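Side-chain contacts in arginase (RocF) (Helicobacter pylori, PDB 4G3H), which probably catalyses the hydrolysis of L-arginine to L-ornithine and urea, using a pair of bound manganese ions: residues 73-78 with 102-107; 112-115 with 119-122; 285-288 with 293-296. One frame throughout, in Å; residues are numbered along the deposited sequence.

Contact 1: residues 73-78 with 102-107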
ATOM      1  N   CYS A  73      -4.038 -16.724  -0.551  1.00 21.63           N
ATOM      2  CA  CYS A  73      -4.802 -16.232   0.596  1.00 21.27           C
ATOM      3  C   CYS A  73      -5.442 -14.878   0.305  1.00 21.17           C
ATOM      4  O   CYS A  73      -6.613 -14.654   0.626  1.00 21.07           O
ATOM      5  CB  CYS A  73      -3.906 -16.102   1.839  1.00 27.45           C
ATOM      6  SG  CYS A  73      -3.438 -17.671   2.613  1.00 29.92           S
ATOM      7  N   MET A  74      -4.674 -13.971  -0.292  1.00 19.05           N
ATOM      8  CA  MET A  74      -5.211 -12.656  -0.605  1.00 20.10           C
ATOM      9  C   MET A  74      -6.294 -12.737  -1.681  1.00 20.59           C
ATOM     10  O   MET A  74      -7.227 -11.933  -1.681  1.00 22.66           O
ATOM     11  CB  MET A  74      -4.094 -11.699  -1.043  1.00 23.16           C
ATOM     12  CG  MET A  74      -3.131 -11.294   0.076  1.00 23.32           C
ATOM     13  SD  MET A  74      -3.960 -10.714   1.593  1.00 21.29           S
ATOM     14  CE  MET A  74      -4.906  -9.301   0.968  1.00 19.07           C
ATOM     15  N   LYS A  75      -6.182 -13.693  -2.599  1.00 27.50           N
ATOM     16  CA  LYS A  75      -7.203 -13.834  -3.634  1.00 28.37           C
ATOM     17  C   LYS A  75      -8.515 -14.206  -2.957  1.00 28.19           C
ATOM     18  O   LYS A  75      -9.574 -13.713  -3.336  1.00 29.74           O
ATOM     19  CB  LYS A  75      -6.828 -14.911  -4.655  1.00 25.82           C
ATOM     20  CG  LYS A  75      -5.656 -14.546  -5.541  1.00 28.92           C
ATOM     21  CD  LYS A  75      -5.532 -15.504  -6.727  1.00 31.23           C
ATOM     22  CE  LYS A  75      -6.758 -15.422  -7.632  1.00 32.62           C
ATOM     23  NZ  LYS A  75      -6.610 -16.239  -8.870  1.00 33.71           N
ATOM     24  N   GLU A  76      -8.440 -15.072  -1.949  1.00 22.39           N
ATOM     25  CA  GLU A  76      -9.637 -15.475  -1.210  1.00 24.84           C
ATOM     26  C   GLU A  76     -10.311 -14.244  -0.621  1.00 24.05           C
ATOM     27  O   GLU A  76     -11.535 -14.130  -0.623  1.00 24.87           O
ATOM     28  CB  GLU A  76      -9.282 -16.436  -0.075  1.00 37.38           C
ATOM     29  CG  GLU A  76      -8.811 -17.803  -0.530  1.00 42.50           C
ATOM     30  CD  GLU A  76      -8.545 -18.751   0.632  1.00 45.39           C
ATOM     31  OE1 GLU A  76      -8.186 -19.919   0.377  1.00 46.63           O
ATOM     32  OE2 GLU A  76      -8.695 -18.331   1.800  1.00 45.97           O
ATOM     33  N   VAL A  77      -9.503 -13.321  -0.107  1.00 25.97           N
ATOM     34  CA  VAL A  77     -10.040 -12.096   0.473  1.00 23.61           C
ATOM     35  C   VAL A  77     -10.675 -11.218  -0.604  1.00 24.64           C
ATOM     36  O   VAL A  77     -11.816 -10.780  -0.467  1.00 23.72           O
ATOM     37  CB  VAL A  77      -8.931 -11.279   1.192  1.00 20.43           C
ATOM     38  CG1 VAL A  77      -9.470  -9.902   1.588  1.00 18.97           C
ATOM     39  CG2 VAL A  77      -8.438 -12.037   2.423  1.00 14.17           C
ATOM     40  N   PHE A  78      -9.945 -10.978  -1.689  1.00 25.42           N
ATOM     41  CA  PHE A  78     -10.455 -10.116  -2.747  1.00 27.19           C
ATOM     42  C   PHE A  78     -11.640 -10.684  -3.522  1.00 30.49           C
ATOM     43  O   PHE A  78     -12.319  -9.953  -4.245  1.00 28.15           O
ATOM     44  CB  PHE A  78      -9.326  -9.740  -3.706  1.00 23.07           C
ATOM     45  CG  PHE A  78      -8.274  -8.856  -3.088  1.00 21.42           C
ATOM     46  CD1 PHE A  78      -8.638  -7.728  -2.351  1.00 18.16           C
ATOM     47  CD2 PHE A  78      -6.921  -9.138  -3.259  1.00 16.92           C
ATOM     48  CE1 PHE A  78      -7.662  -6.888  -1.789  1.00 19.57           C
ATOM     49  CE2 PHE A  78      -5.940  -8.304  -2.703  1.00 19.40           C
ATOM     50  CZ  PHE A  78      -6.313  -7.177  -1.966  1.00 17.41           C
ATOM     51  N   ARG A 102      -4.941  -8.083  -8.839  1.00 27.62           N
ATOM     52  CA  ARG A 102      -4.967  -8.102 -10.300  1.00 29.59           C
ATOM     53  C   ARG A 102      -5.495  -9.453 -10.783  1.00 30.97           C
ATOM     54  O   ARG A 102      -6.259  -9.522 -11.741  1.00 32.18           O
ATOM     55  CB  ARG A 102      -3.560  -7.902 -10.866  1.00 26.66           C
ATOM     56  CG  ARG A 102      -2.890  -6.602 -10.474  1.00 28.28           C
ATOM     57  CD  ARG A 102      -1.428  -6.595 -10.910  1.00 30.02           C
ATOM     58  NE  ARG A 102      -1.284  -6.562 -12.365  1.00 31.13           N
ATOM     59  CZ  ARG A 102      -0.115  -6.603 -12.999  1.00 31.05           C
ATOM     60  NH1 ARG A 102       1.016  -6.686 -12.307  1.00 30.04           N
ATOM     61  NH2 ARG A 102      -0.076  -6.548 -14.325  1.00 28.22           N
ATOM     62  N   SER A 103      -5.076 -10.521 -10.115  1.00 30.14           N
ATOM     63  CA  SER A 103      -5.494 -11.866 -10.476  1.00 32.48           C
ATOM     64  C   SER A 103      -7.005 -12.041 -10.370  1.00 32.99           C
ATOM     65  O   SER A 103      -7.622 -12.629 -11.253  1.00 34.91           O
ATOM     66  CB  SER A 103      -4.787 -12.895  -9.591  1.00 34.48           C
ATOM     67  OG  SER A 103      -5.038 -14.208 -10.057  1.00 37.81           O
ATOM     68  N   VAL A 104      -7.597 -11.538  -9.291  1.00 28.67           N
ATOM     69  CA  VAL A 104      -9.044 -11.635  -9.107  1.00 30.37           C
ATOM     70  C   VAL A 104      -9.799 -10.773 -10.125  1.00 33.17           C
ATOM     71  O   VAL A 104     -10.864 -11.160 -10.604  1.00 34.32           O
ATOM     72  CB  VAL A 104      -9.465 -11.195  -7.682  1.00 29.29           C
ATOM     73  CG1 VAL A 104     -10.985 -11.142  -7.577  1.00 26.33           C
ATOM     74  CG2 VAL A 104      -8.909 -12.169  -6.653  1.00 26.72           C
ATOM     75  N   HIS A 105      -9.249  -9.608 -10.450  1.00 38.95           N
ATOM     76  CA  HIS A 105      -9.874  -8.694 -11.408  1.00 41.17           C
ATOM     77  C   HIS A 105      -9.078  -8.714 -12.709  1.00 44.20           C
ATOM     78  O   HIS A 105      -8.711  -7.664 -13.234  1.00 44.75           O
ATOM     79  CB  HIS A 105      -9.877  -7.272 -10.846  1.00 38.01           C
ATOM     80  CG  HIS A 105     -10.556  -7.145  -9.518  1.00 37.55           C
ATOM     81  ND1 HIS A 105     -11.921  -7.259  -9.364  1.00 37.13           N
ATOM     82  CD2 HIS A 105     -10.057  -6.902  -8.281  1.00 37.35           C
ATOM     83  CE1 HIS A 105     -12.234  -7.089  -8.092  1.00 36.62           C
ATOM     84  NE2 HIS A 105     -11.123  -6.871  -7.413  1.00 36.54           N
ATOM     85  N   LYS A 106      -8.825  -9.915 -13.224  1.00 45.19           N
ATOM     86  CA  LYS A 106      -8.035 -10.106 -14.437  1.00 47.56           C
ATOM     87  C   LYS A 106      -8.457  -9.369 -15.702  1.00 47.27           C
ATOM     88  O   LYS A 106      -7.608  -9.034 -16.526  1.00 48.33           O
ATOM     89  CB  LYS A 106      -7.903 -11.602 -14.738  1.00 72.53           C
ATOM     90  CG  LYS A 106      -9.189 -12.394 -14.601  1.00 77.61           C
ATOM     91  CD  LYS A 106      -8.908 -13.884 -14.719  1.00 81.45           C
ATOM     92  CE  LYS A 106     -10.153 -14.711 -14.449  1.00 83.46           C
ATOM     93  NZ  LYS A 106     -11.237 -14.429 -15.427  1.00 83.90           N
ATOM     94  N   ASP A 107      -9.747  -9.106 -15.863  1.00 44.76           N
ATOM     95  CA  ASP A 107     -10.218  -8.410 -17.057  1.00 46.30           C
ATOM     96  C   ASP A 107     -10.604  -6.959 -16.793  1.00 44.93           C
ATOM     97  O   ASP A 107     -11.397  -6.379 -17.532  1.00 46.19           O
ATOM     98  CB  ASP A 107     -11.415  -9.147 -17.658  1.00 75.00           C
ATOM     99  CG  ASP A 107     -12.571  -9.267 -16.686  1.00 79.81           C
ATOM    100  OD1 ASP A 107     -13.632  -9.787 -17.088  1.00 82.60           O
ATOM    101  OD2 ASP A 107     -12.417  -8.844 -15.519  1.00 82.45           O
TER
HETATM  102  O   HOH W   1     -11.615  -7.267  -4.878  1.00 40.88           O
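V104 lies against the turn of helix 59-78 that carries K75 and F78, three residues apart, and its two methyl branches divide the work. V104 CG2 packs on K75 O and on the stems of both side chains, 3.8 Å from F78 CB and 4.0 Å from K75 CB, while V104 CG1 lies 3.8 Å from F78 O. These approaches are at van der Waals range, and K75 and V104 run past each other in opposite senses rather than meeting end on.

The polar half lies one residue earlier. K75 bends at its third torsion (chi3 63°), which carries its ammonium to S103; K75 NZ donates to S103 OG at 2.8 Å. The chain arrives alongside the hydroxyl, since K75 CE is also only 3.2 Å from S103 OG. That hydroxyl is shared: S103 OG is further hydrogen-bonded to G166 O. A carbonyl can only accept, so the serine proton is directed to G166 while the oxygen receives the lysine.

A water closes the other flank. It donates to F78 O at 2.8 Å and lies 2.6 Å from H105 NE2. H105 is the first residue to depart from helical geometry, and V104 CG1 sits over the centre of the H105 imidazole, 4.2 Å above the plane. F101, on helix 94-104, meets the rings of F78 and H105 edge-to-face, joining the end of helix 59-78 to the residue just past helix 94-104.

Farther out, M74 and F78 rest on I97 of helix 94-104 and on I86 of strand 84-87. Two neighbouring helices, packed together near their C-terminal ends over the strand that joins them, are what the layered alpha/beta architecture of the arginase fold produces.

Contact 2: residues 112-115 with 119-122; sequences ILYL and ADIH. With MN (manganese (II) ion), chain E.
D120 OD2 is gripped from two directions, by manganese at 2.3 Å and by the phenol of Y114, whose OH donates to D120 OD2 at 2.5 Å. The angle between the metal and Y114 OH at this oxygen is about 111°. Together with CG they form a nearly flat trigonal arrangement around it. The hydroxyl takes the anti lone pair, on the side away from OD1. Coordination is monodentate: D120 OD1 stays 3.3 Å from the manganese.

The phenol reaches OD2 at its own edge, in the ring plane, while the ring and carboxylate planes stand 90° apart. The tyrosine and aspartate side chains thus cross almost perpendicularly, and Y114 OH also comes within 3.5 Å of D120 CB. With CG roughly anti to the backbone N (chi1 -152°), Y114 projects from its strand toward the loop. Such a short bond, made to an oxygen already bound to metal, is consistent with a second-shell residue that fixes the rotation of a first-shell ligand.

D116 and D234 bind this manganese and also the second ion, which H118 and D236 complete. In sequence, D116, H118 and D120 form the Asp-x-His-x-Asp metal-binding motif of the arginase family. D120 itself adopts positive phi, in the left-handed helical region.

H91 lies nearly parallel to the Y114 ring and also touches D120. Beyond the site, A119 O accepts from Y181 OH, while E191 OE2 takes the backbone N-H groups of both I121 and H122, tying the loop to helix 189-198. Strand 110-115 runs between strands 179-182 and 228-234, in the interior of the parallel sheet; the tyrosine links it to the metal-bearing loop that leaves its C-terminal end.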
ATOM      1  N   ILE A 112      -4.138   2.995  -9.536  1.00 23.32           N
ATOM      2  CA  ILE A 112      -3.482   2.933  -8.234  1.00 22.06           C
ATOM      3  C   ILE A 112      -3.259   4.310  -7.608  1.00 19.53           C
ATOM      4  O   ILE A 112      -2.677   5.190  -8.226  1.00 20.57           O
ATOM      5  CB  ILE A 112      -2.099   2.245  -8.341  1.00 24.49           C
ATOM      6  CG1 ILE A 112      -2.242   0.866  -8.981  1.00 25.89           C
ATOM      7  CG2 ILE A 112      -1.473   2.106  -6.960  1.00 23.23           C
ATOM      8  CD1 ILE A 112      -0.915   0.206  -9.291  1.00 27.49           C
ATOM      9  N   LEU A 113      -3.735   4.492  -6.383  1.00 16.78           N
ATOM     10  CA  LEU A 113      -3.535   5.747  -5.663  1.00 17.03           C
ATOM     11  C   LEU A 113      -2.465   5.346  -4.670  1.00 17.11           C
ATOM     12  O   LEU A 113      -2.709   4.515  -3.792  1.00 13.17           O
ATOM     13  CB  LEU A 113      -4.815   6.179  -4.941  1.00 16.13           C
ATOM     14  CG  LEU A 113      -5.992   6.528  -5.862  1.00 17.99           C
ATOM     15  CD1 LEU A 113      -7.256   6.759  -5.046  1.00 16.76           C
ATOM     16  CD2 LEU A 113      -5.647   7.766  -6.692  1.00 15.81           C
ATOM     17  N   TYR A 114      -1.275   5.919  -4.832  1.00 16.40           N
ATOM     18  CA  TYR A 114      -0.132   5.580  -3.988  1.00 17.22           C
ATOM     19  C   TYR A 114       0.340   6.781  -3.170  1.00 17.19           C
ATOM     20  O   TYR A 114       0.996   7.675  -3.701  1.00 16.89           O
ATOM     21  CB  TYR A 114       1.012   5.088  -4.893  1.00 15.62           C
ATOM     22  CG  TYR A 114       1.982   4.116  -4.258  1.00 16.47           C
ATOM     23  CD1 TYR A 114       1.660   2.766  -4.133  1.00 15.27           C
ATOM     24  CD2 TYR A 114       3.232   4.538  -3.815  1.00 16.44           C
ATOM     25  CE1 TYR A 114       2.553   1.857  -3.592  1.00 18.15           C
ATOM     26  CE2 TYR A 114       4.146   3.627  -3.262  1.00 19.70           C
ATOM     27  CZ  TYR A 114       3.795   2.285  -3.160  1.00 18.60           C
ATOM     28  OH  TYR A 114       4.679   1.365  -2.644  1.00 17.49           O
ATOM     29  N   LEU A 115       0.008   6.798  -1.882  1.00 20.74           N
ATOM     30  CA  LEU A 115       0.400   7.894  -0.996  1.00 19.96           C
ATOM     31  C   LEU A 115       1.657   7.447  -0.281  1.00 21.25           C
ATOM     32  O   LEU A 115       1.619   6.517   0.527  1.00 19.32           O
ATOM     33  CB  LEU A 115      -0.720   8.194   0.002  1.00 13.55           C
ATOM     34  CG  LEU A 115      -1.965   8.840  -0.618  1.00 12.59           C
ATOM     35  CD1 LEU A 115      -2.651   7.846  -1.550  1.00 11.74           C
ATOM     36  CD2 LEU A 115      -2.922   9.282   0.498  1.00 13.73           C
ATOM     37  N   ALA A 119       8.843   6.444  -4.104  1.00 20.18           N
ATOM     38  CA  ALA A 119       8.267   5.916  -5.336  1.00 20.96           C
ATOM     39  C   ALA A 119       8.236   4.384  -5.303  1.00 21.56           C
ATOM     40  O   ALA A 119       7.437   3.753  -5.995  1.00 21.29           O
ATOM     41  CB  ALA A 119       9.079   6.400  -6.540  1.00 22.52           C
ATOM     42  N   ASP A 120       9.117   3.794  -4.498  1.00 21.21           N
ATOM     43  CA  ASP A 120       9.192   2.337  -4.361  1.00 22.24           C
ATOM     44  C   ASP A 120       9.330   1.596  -5.691  1.00 22.49           C
ATOM     45  O   ASP A 120       8.768   0.512  -5.868  1.00 21.65           O
ATOM     46  CB  ASP A 120       7.959   1.794  -3.624  1.00 23.96           C
ATOM     47  CG  ASP A 120       7.907   2.218  -2.160  1.00 25.16           C
ATOM     48  OD1 ASP A 120       8.939   2.658  -1.622  1.00 27.04           O
ATOM     49  OD2 ASP A 120       6.829   2.092  -1.540  1.00 23.75           O
ATOM     50  N   ILE A 121      10.082   2.170  -6.622  1.00 22.49           N
ATOM     51  CA  ILE A 121      10.274   1.537  -7.917  1.00 23.61           C
ATOM     52  C   ILE A 121      11.548   0.697  -7.934  1.00 24.82           C
ATOM     53  O   ILE A 121      11.575  -0.396  -8.498  1.00 25.19           O
ATOM     54  CB  ILE A 121      10.337   2.595  -9.040  1.00 24.91           C
ATOM     55  CG1 ILE A 121       8.957   3.239  -9.214  1.00 25.81           C
ATOM     56  CG2 ILE A 121      10.801   1.954 -10.339  1.00 25.88           C
ATOM     57  CD1 ILE A 121       8.919   4.393 -10.200  1.00 24.17           C
ATOM     58  N   HIS A 122      12.598   1.208  -7.306  1.00 23.87           N
ATOM     59  CA  HIS A 122      13.870   0.507  -7.260  1.00 25.91           C
ATOM     60  C   HIS A 122      14.410   0.474  -5.840  1.00 29.61           C
ATOM     61  O   HIS A 122      14.388   1.480  -5.126  1.00 29.07           O
ATOM     62  CB  HIS A 122      14.889   1.195  -8.177  1.00 31.23           C
ATOM     63  CG  HIS A 122      14.593   1.041  -9.638  1.00 32.15           C
ATOM     64  ND1 HIS A 122      14.960   1.986 -10.572  1.00 32.21           N
ATOM     65  CD2 HIS A 122      13.975   0.051 -10.325  1.00 32.62           C
ATOM     66  CE1 HIS A 122      14.576   1.586 -11.772  1.00 34.51           C
ATOM     67  NE2 HIS A 122      13.976   0.415 -11.650  1.00 33.56           N
TER
HETATM   68 MN    MN E 500       6.454   2.795   0.597  1.00 32.17          MN

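Contact 3: residues 285-288 with 293-296; sequences TVSI and EEEK
The loop between strand 274-280 and helix 293-309 is joined to the first turn of that helix by a hydrogen bond between S287 and E294. S287 OG donates to E294 OE1 at 2.6 Å. The hydroxyl meets the carboxylate on its syn side but stands 34° out of the carboxylate plane, a tilted approach. S287 CB follows it in, 3.2 Å from E294 OE1, whereas E294 OE2 lies 4.0 Å from S287 OG; the contact is therefore made by one oxygen of the pair.

Torsions account for the reach. S287 places OG anti to its own backbone N (chi1 171°), and E294 runs extended beyond CG (chi2 175°), so the carboxylate spans the gap from the helix to the loop, where the nearest CA atoms, of S287 and E294, are still 8.4 Å apart.

Both polar ends have further partners. E294 OE1 is also hydrogen-bonded to S245 OG, and E294 OE2 accepts from T244 N, so the glutamate is held at both oxygens by T244 and S245 of a second loop. K289 NZ adds a long, weak ion pair to OE2. In a buried setting, these donors probably favour the ionised carboxylate, and its place in the first turn of a helix may act in the same direction. S287 OG accepts from K289 N, two residues on, which makes an ST turn, and it is also hydrogen-bonded to T244 OG1.

A carboxylate from the helix start thus serves as the meeting point of two loops. E294 remains about 11 Å, side chain to side chain, from the metal ligand D236. The arrangement is an ST turn at S287-K289 packed against the N-terminal turn of the last helix, away from the dimanganese site of the alpha/beta arginase fold.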
ATOM      1  N   THR A 285       7.774   1.159  17.424  1.00 31.47           N
ATOM      2  CA  THR A 285       9.016   0.952  18.167  1.00 33.77           C
ATOM      3  C   THR A 285      10.120   1.966  17.873  1.00 34.27           C
ATOM      4  O   THR A 285      11.027   2.133  18.688  1.00 34.77           O
ATOM      5  CB  THR A 285       9.599  -0.473  17.949  1.00 38.49           C
ATOM      6  OG1 THR A 285      10.033  -0.616  16.594  1.00 42.39           O
ATOM      7  CG2 THR A 285       8.556  -1.533  18.249  1.00 39.20           C
ATOM      8  N   VAL A 286      10.055   2.637  16.723  1.00 34.28           N
ATOM      9  CA  VAL A 286      11.072   3.627  16.376  1.00 32.82           C
ATOM     10  C   VAL A 286      10.635   5.058  16.682  1.00 33.04           C
ATOM     11  O   VAL A 286      11.351   6.012  16.376  1.00 33.68           O
ATOM     12  CB  VAL A 286      11.481   3.548  14.876  1.00 24.45           C
ATOM     13  CG1 VAL A 286      12.153   2.216  14.596  1.00 21.95           C
ATOM     14  CG2 VAL A 286      10.260   3.741  13.976  1.00 22.43           C
ATOM     15  N   SER A 287       9.465   5.217  17.288  1.00 28.74           N
ATOM     16  CA  SER A 287       8.990   6.559  17.612  1.00 31.32           C
ATOM     17  C   SER A 287       9.918   7.239  18.611  1.00 34.22           C
ATOM     18  O   SER A 287      10.441   6.597  19.521  1.00 33.76           O
ATOM     19  CB  SER A 287       7.584   6.511  18.193  1.00 26.96           C
ATOM     20  OG  SER A 287       7.222   7.786  18.689  1.00 25.17           O
ATOM     21  N   ILE A 288      10.120   8.540  18.435  1.00 48.58           N
ATOM     22  CA  ILE A 288      10.984   9.300  19.328  1.00 51.81           C
ATOM     23  C   ILE A 288      10.152  10.032  20.372  1.00 54.22           C
ATOM     24  O   ILE A 288      10.682  10.775  21.191  1.00 56.68           O
ATOM     25  CB  ILE A 288      11.832  10.334  18.559  1.00 40.37           C
ATOM     26  CG1 ILE A 288      10.922  11.353  17.872  1.00 41.68           C
ATOM     27  CG2 ILE A 288      12.696   9.630  17.532  1.00 40.66           C
ATOM     28  CD1 ILE A 288      11.672  12.402  17.081  1.00 43.24           C
ATOM     29  N   GLU A 293       0.065  10.092  21.186  1.00 34.63           N
ATOM     30  CA  GLU A 293      -0.192  10.934  20.026  1.00 34.12           C
ATOM     31  C   GLU A 293      -0.196  10.280  18.646  1.00 30.40           C
ATOM     32  O   GLU A 293      -1.195  10.344  17.925  1.00 28.26           O
ATOM     33  CB  GLU A 293       0.779  12.114  20.005  1.00 76.15           C
ATOM     34  CG  GLU A 293       0.510  13.159  21.071  1.00 84.76           C
ATOM     35  CD  GLU A 293       1.118  14.505  20.725  1.00 89.83           C
ATOM     36  OE1 GLU A 293       0.726  15.085  19.690  1.00 91.80           O
ATOM     37  OE2 GLU A 293       1.988  14.985  21.484  1.00 90.44           O
ATOM     38  N   GLU A 294       0.916   9.662  18.268  1.00 26.96           N
ATOM     39  CA  GLU A 294       1.011   9.054  16.952  1.00 24.75           C
ATOM     40  C   GLU A 294       0.073   7.863  16.754  1.00 23.73           C
ATOM     41  O   GLU A 294      -0.542   7.718  15.691  1.00 19.27           O
ATOM     42  CB  GLU A 294       2.463   8.669  16.672  1.00 28.50           C
ATOM     43  CG  GLU A 294       3.383   9.874  16.761  1.00 30.76           C
ATOM     44  CD  GLU A 294       4.849   9.532  16.609  1.00 31.82           C
ATOM     45  OE1 GLU A 294       5.269   8.453  17.074  1.00 33.79           O
ATOM     46  OE2 GLU A 294       5.591  10.357  16.042  1.00 34.78           O
ATOM     47  N   GLU A 295      -0.060   7.018  17.769  1.00 22.85           N
ATOM     48  CA  GLU A 295      -0.951   5.886  17.622  1.00 23.50           C
ATOM     49  C   GLU A 295      -2.372   6.400  17.409  1.00 22.55           C
ATOM     50  O   GLU A 295      -3.116   5.885  16.563  1.00 19.29           O
ATOM     51  CB  GLU A 295      -0.885   4.979  18.851  1.00 37.14           C
ATOM     52  CG  GLU A 295      -1.769   3.754  18.718  1.00 40.90           C
ATOM     53  CD  GLU A 295      -1.485   2.713  19.770  1.00 44.73           C
ATOM     54  OE1 GLU A 295      -0.376   2.137  19.748  1.00 49.46           O
ATOM     55  OE2 GLU A 295      -2.368   2.472  20.617  1.00 46.29           O
ATOM     56  N   LYS A 296      -2.746   7.424  18.170  1.00 23.71           N
ATOM     57  CA  LYS A 296      -4.074   8.006  18.043  1.00 25.68           C
ATOM     58  C   LYS A 296      -4.288   8.558  16.632  1.00 23.85           C
ATOM     59  O   LYS A 296      -5.378   8.452  16.074  1.00 23.56           O
ATOM     60  CB  LYS A 296      -4.282   9.123  19.074  1.00 52.74           C
ATOM     61  CG  LYS A 296      -4.435   8.624  20.508  1.00 60.40           C
ATOM     62  CD  LYS A 296      -5.028   9.690  21.429  1.00 63.94           C
ATOM     63  CE  LYS A 296      -4.065  10.842  21.681  1.00 67.35           C
ATOM     64  NZ  LYS A 296      -2.885  10.424  22.494  1.00 68.51           N
TER

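From the N terminus the contacts come strictly in series; none nests in or crosses another. Contact 1 closes the 23-residue excursion from helix 59-78 through strand 84-87 to helix 94-104. That helix leads into strand 110-115, where contact 2 closes a much tighter turn of three residues at the manganese site. Contact 3 comes last, bridging four residues between the loop after strand 274-280 and helix 293-309. Contacts 1 and 3 lie on opposite sides of the chain's centre, their own centres about 33 Å apart, while the centre of contact 2 lies about 8 Å from the centre of the chain. Together they tie helix to helix, strand to metal loop, and loop to the final helix.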